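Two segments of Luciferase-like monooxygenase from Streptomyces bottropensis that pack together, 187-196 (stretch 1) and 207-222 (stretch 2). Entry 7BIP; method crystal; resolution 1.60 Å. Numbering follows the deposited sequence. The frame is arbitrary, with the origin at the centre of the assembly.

Stretch 1, residues 187-196: ARAGHGVMLV
Stretch 2 (207-222) KTLSLYRDAASAAGFK

Stretch 1 leaves the end of a helix at Ala187 and Arg188, turns at Gly190 and enters a strand at Gly192. The strand runs antiparallel to helix 207-218 of stretch 2 (176° between N-to-C directions), with the axes 10.6 Å apart at closest approach. In register, Ala187 lies opposite Ala216 (CA to CA 4.6 Å) and Leu195 opposite Thr208 (CA to CA 8.6 Å). The backbones are thus closest where Ala187, in its own helix, meets Ala216; the strand then runs at a wider, roughly even spacing as far as Thr208, filled by larger side chains.

Beside Ala216, the methyl of Ala187 (phi/psi -62/-43) sinks into a shallow hollow on the helix. Ala187 CB lies 3.5 Å from Tyr212 O and from Ala216 N, 3.7 Å from Ala215 CB and 3.6 Å from Tyr212 CD1.

Tyr212 (chi1 173°, t; chi2 75°) spans the middle. Its CB points sideways, but the ring reaches stretch 1, where Tyr212 OH donates a 2.7 Å hydrogen bond to His191 O near the ring plane. Val193 (p) covers one face, Val193 CG1 lying 4.0 Å from the Tyr212 ring centroid and only 2° off the normal. Gly192 CA comes within 3.5 Å of Tyr212 OH.

Beyond the helix, Ala219 leaves helical phi/psi, Gly220 turns with positive phi (63/43), and Phe221 (t) points back toward stretch 1. Gly190, at 77/15 in a Schellman motif closed in part by Gly190 N bonding Ala187 O at 2.9 Å, lays its CA 4.2 Å from the Phe221 ring centroid, off-centre. Phe221 CE2 meets His191 O edge-on at 3.7 Å.

Farther along the strand Leu195 (m, t) fills the gap: Leu195 CD1 packs 3.7 Å from Leu209 CG, and Leu195 CD2 4.0 Å from Thr208 CG2. Together the stretches bury 530 Å².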

# COMPACT_ATOMS: atom_id res chain seq x y z
N ALA A 187 19.55 -11.28 16.93
CA ALA A 187 20.96 -10.90 16.88
C ALA A 187 21.77 -11.91 16.07
O ALA A 187 22.61 -11.52 15.26
CB ALA A 187 21.52 -10.77 18.29
N ARG A 188 21.50 -13.21 16.28
CA ARG A 188 22.19 -14.24 15.50
C ARG A 188 22.00 -14.02 14.00
O ARG A 188 22.90 -14.32 13.21
CB ARG A 188 21.67 -15.63 15.90
CG ARG A 188 22.24 -16.19 17.20
CD ARG A 188 22.05 -17.70 17.27
NE ARG A 188 20.66 -18.07 17.52
CZ ARG A 188 20.10 -18.11 18.73
NH1 ARG A 188 20.82 -17.82 19.81
NH2 ARG A 188 18.82 -18.45 18.86
N ALA A 189 20.83 -13.52 13.60
CA ALA A 189 20.52 -13.27 12.21
C ALA A 189 20.95 -11.89 11.74
O ALA A 189 20.74 -11.55 10.57
CB ALA A 189 19.02 -13.46 11.97
N GLY A 190 21.53 -11.08 12.63
CA GLY A 190 21.90 -9.72 12.29
C GLY A 190 20.75 -8.74 12.27
O GLY A 190 20.90 -7.63 11.74
N HIS A 191 19.61 -9.11 12.84
CA HIS A 191 18.44 -8.25 12.80
C HIS A 191 18.43 -7.29 13.98
O HIS A 191 19.05 -7.52 15.02
CB HIS A 191 17.14 -9.07 12.81
CG HIS A 191 17.00 -9.99 11.64
ND1 HIS A 191 17.57 -9.73 10.41
CD2 HIS A 191 16.33 -11.16 11.51
CE1 HIS A 191 17.26 -10.70 9.57
NE2 HIS A 191 16.50 -11.58 10.21
N GLY A 192 17.69 -6.20 13.81
CA GLY A 192 17.35 -5.35 14.93
C GLY A 192 16.24 -5.96 15.76
O GLY A 192 15.72 -7.04 15.47
N VAL A 193 15.85 -5.26 16.82
CA VAL A 193 14.85 -5.78 17.74
C VAL A 193 13.91 -4.66 18.17
O VAL A 193 14.29 -3.49 18.24
CB VAL A 193 15.55 -6.48 18.95
CG1 VAL A 193 16.16 -5.47 19.92
CG2 VAL A 193 14.60 -7.42 19.65
N MET A 194 12.65 -5.02 18.39
CA MET A 194 11.65 -4.09 18.92
C MET A 194 11.13 -4.67 20.23
O MET A 194 10.61 -5.79 20.25
CB MET A 194 10.51 -3.86 17.92
CG MET A 194 11.00 -3.76 16.47
SD MET A 194 9.66 -3.49 15.29
CE MET A 194 9.72 -1.70 15.21
N LEU A 195 11.29 -3.92 21.32
CA LEU A 195 10.91 -4.37 22.65
C LEU A 195 9.70 -3.58 23.14
O LEU A 195 9.33 -2.55 22.58
CB LEU A 195 12.08 -4.22 23.63
CG LEU A 195 13.41 -4.86 23.23
CD1 LEU A 195 14.40 -4.82 24.39
CD2 LEU A 195 13.21 -6.28 22.76
N VAL A 196 9.09 -4.09 24.21
CA VAL A 196 7.82 -3.53 24.70
C VAL A 196 7.95 -3.18 26.17
O VAL A 196 7.52 -3.94 27.05
CB VAL A 196 6.66 -4.51 24.45
CG1 VAL A 196 5.32 -3.86 24.81
CG2 VAL A 196 6.66 -4.94 22.98
N LYS A 207 17.50 -7.31 30.72
CA LYS A 207 18.14 -8.61 30.51
C LYS A 207 17.97 -9.06 29.06
O LYS A 207 18.86 -9.69 28.49
CB LYS A 207 17.60 -9.64 31.48
CG LYS A 207 18.15 -9.50 32.90
CD LYS A 207 19.67 -9.30 32.91
CE LYS A 207 20.06 -7.98 33.57
NZ LYS A 207 21.47 -7.59 33.28
N THR A 208 16.82 -8.74 28.45
CA THR A 208 16.65 -8.99 27.02
C THR A 208 17.68 -8.20 26.21
O THR A 208 18.27 -8.73 25.27
CB THR A 208 15.23 -8.62 26.59
OG1 THR A 208 14.29 -9.42 27.32
CG2 THR A 208 15.05 -8.87 25.11
N LEU A 209 17.90 -6.94 26.57
CA LEU A 209 18.90 -6.15 25.86
C LEU A 209 20.29 -6.73 26.05
O LEU A 209 21.10 -6.76 25.12
CB LEU A 209 18.86 -4.69 26.33
CG LEU A 209 17.69 -3.88 25.75
CD1 LEU A 209 17.43 -2.62 26.58
CD2 LEU A 209 17.98 -3.52 24.32
N SER A 210 20.59 -7.20 27.26
CA SER A 210 21.89 -7.82 27.52
C SER A 210 22.07 -9.08 26.70
O SER A 210 23.13 -9.28 26.08
CB SER A 210 22.04 -8.12 29.01
OG SER A 210 23.36 -8.52 29.31
N LEU A 211 21.06 -9.95 26.67
CA LEU A 211 21.13 -11.14 25.82
C LEU A 211 21.28 -10.77 24.35
O LEU A 211 22.03 -11.42 23.62
CB LEU A 211 19.89 -12.01 26.03
CG LEU A 211 19.61 -12.51 27.44
CD1 LEU A 211 18.30 -13.26 27.47
CD2 LEU A 211 20.75 -13.39 27.93
N TYR A 212 20.56 -9.74 23.91
CA TYR A 212 20.65 -9.32 22.51
C TYR A 212 22.05 -8.80 22.20
O TYR A 212 22.67 -9.22 21.22
CB TYR A 212 19.59 -8.26 22.21
CG TYR A 212 19.70 -7.64 20.84
CD1 TYR A 212 19.31 -8.35 19.70
CD2 TYR A 212 20.21 -6.35 20.66
CE1 TYR A 212 19.41 -7.80 18.45
CE2 TYR A 212 20.32 -5.79 19.41
CZ TYR A 212 19.91 -6.52 18.30
OH TYR A 212 20.02 -5.97 17.04
N ARG A 213 22.56 -7.88 23.03
CA ARG A 213 23.88 -7.32 22.77
C ARG A 213 24.96 -8.39 22.85
O ARG A 213 25.93 -8.37 22.08
CB ARG A 213 24.16 -6.18 23.75
CG ARG A 213 23.42 -4.88 23.39
CD ARG A 213 23.29 -3.92 24.58
NE ARG A 213 22.79 -2.61 24.16
CZ ARG A 213 21.97 -1.85 24.88
NH1 ARG A 213 21.54 -2.27 26.07
NH2 ARG A 213 21.57 -0.67 24.41
N ASP A 214 24.82 -9.35 23.78
CA ASP A 214 25.78 -10.44 23.88
C ASP A 214 25.76 -11.31 22.63
O ASP A 214 26.81 -11.60 22.04
CB ASP A 214 25.48 -11.29 25.11
CG ASP A 214 26.13 -10.74 26.37
OD1 ASP A 214 25.96 -11.36 27.43
OD2 ASP A 214 26.79 -9.68 26.29
N ALA A 215 24.57 -11.76 22.22
CA ALA A 215 24.47 -12.58 21.02
C ALA A 215 24.95 -11.82 19.79
O ALA A 215 25.58 -12.41 18.89
CB ALA A 215 23.03 -13.05 20.83
N ALA A 216 24.68 -10.51 19.72
CA ALA A 216 25.12 -9.72 18.58
C ALA A 216 26.65 -9.71 18.47
O ALA A 216 27.20 -9.88 17.38
CB ALA A 216 24.59 -8.29 18.69
N SER A 217 27.33 -9.50 19.59
CA SER A 217 28.79 -9.48 19.57
C SER A 217 29.35 -10.84 19.18
O SER A 217 30.32 -10.92 18.41
CB SER A 217 29.33 -9.06 20.94
OG SER A 217 30.72 -8.82 20.88
N ALA A 218 28.75 -11.92 19.69
CA ALA A 218 29.18 -13.26 19.31
C ALA A 218 29.03 -13.49 17.81
O ALA A 218 29.86 -14.18 17.20
CB ALA A 218 28.38 -14.30 20.09
N ALA A 219 28.01 -12.91 17.20
CA ALA A 219 27.83 -12.98 15.76
C ALA A 219 28.62 -11.92 15.01
O ALA A 219 28.37 -11.72 13.81
CB ALA A 219 26.34 -12.86 15.40
N GLY A 220 29.55 -11.24 15.68
CA GLY A 220 30.37 -10.23 15.02
C GLY A 220 29.58 -9.07 14.48
O GLY A 220 29.83 -8.60 13.36
N PHE A 221 28.62 -8.57 15.26
CA PHE A 221 27.63 -7.61 14.79
C PHE A 221 27.43 -6.58 15.89
O PHE A 221 27.12 -6.94 17.03
CB PHE A 221 26.34 -8.36 14.41
CG PHE A 221 25.07 -7.55 14.52
CD1 PHE A 221 24.98 -6.26 14.00
CD2 PHE A 221 23.94 -8.12 15.09
CE1 PHE A 221 23.79 -5.55 14.11
CE2 PHE A 221 22.76 -7.41 15.19
CZ PHE A 221 22.68 -6.13 14.70
N LYS A 222 27.66 -5.31 15.55
CA LYS A 222 27.61 -4.20 16.48
C LYS A 222 26.29 -3.45 16.31
O LYS A 222 26.14 -2.68 15.35
CB LYS A 222 28.79 -3.25 16.25
CG LYS A 222 29.01 -2.24 17.35
CD LYS A 222 30.43 -2.32 17.89
CE LYS A 222 30.48 -1.96 19.36
NZ LYS A 222 30.12 -3.12 20.22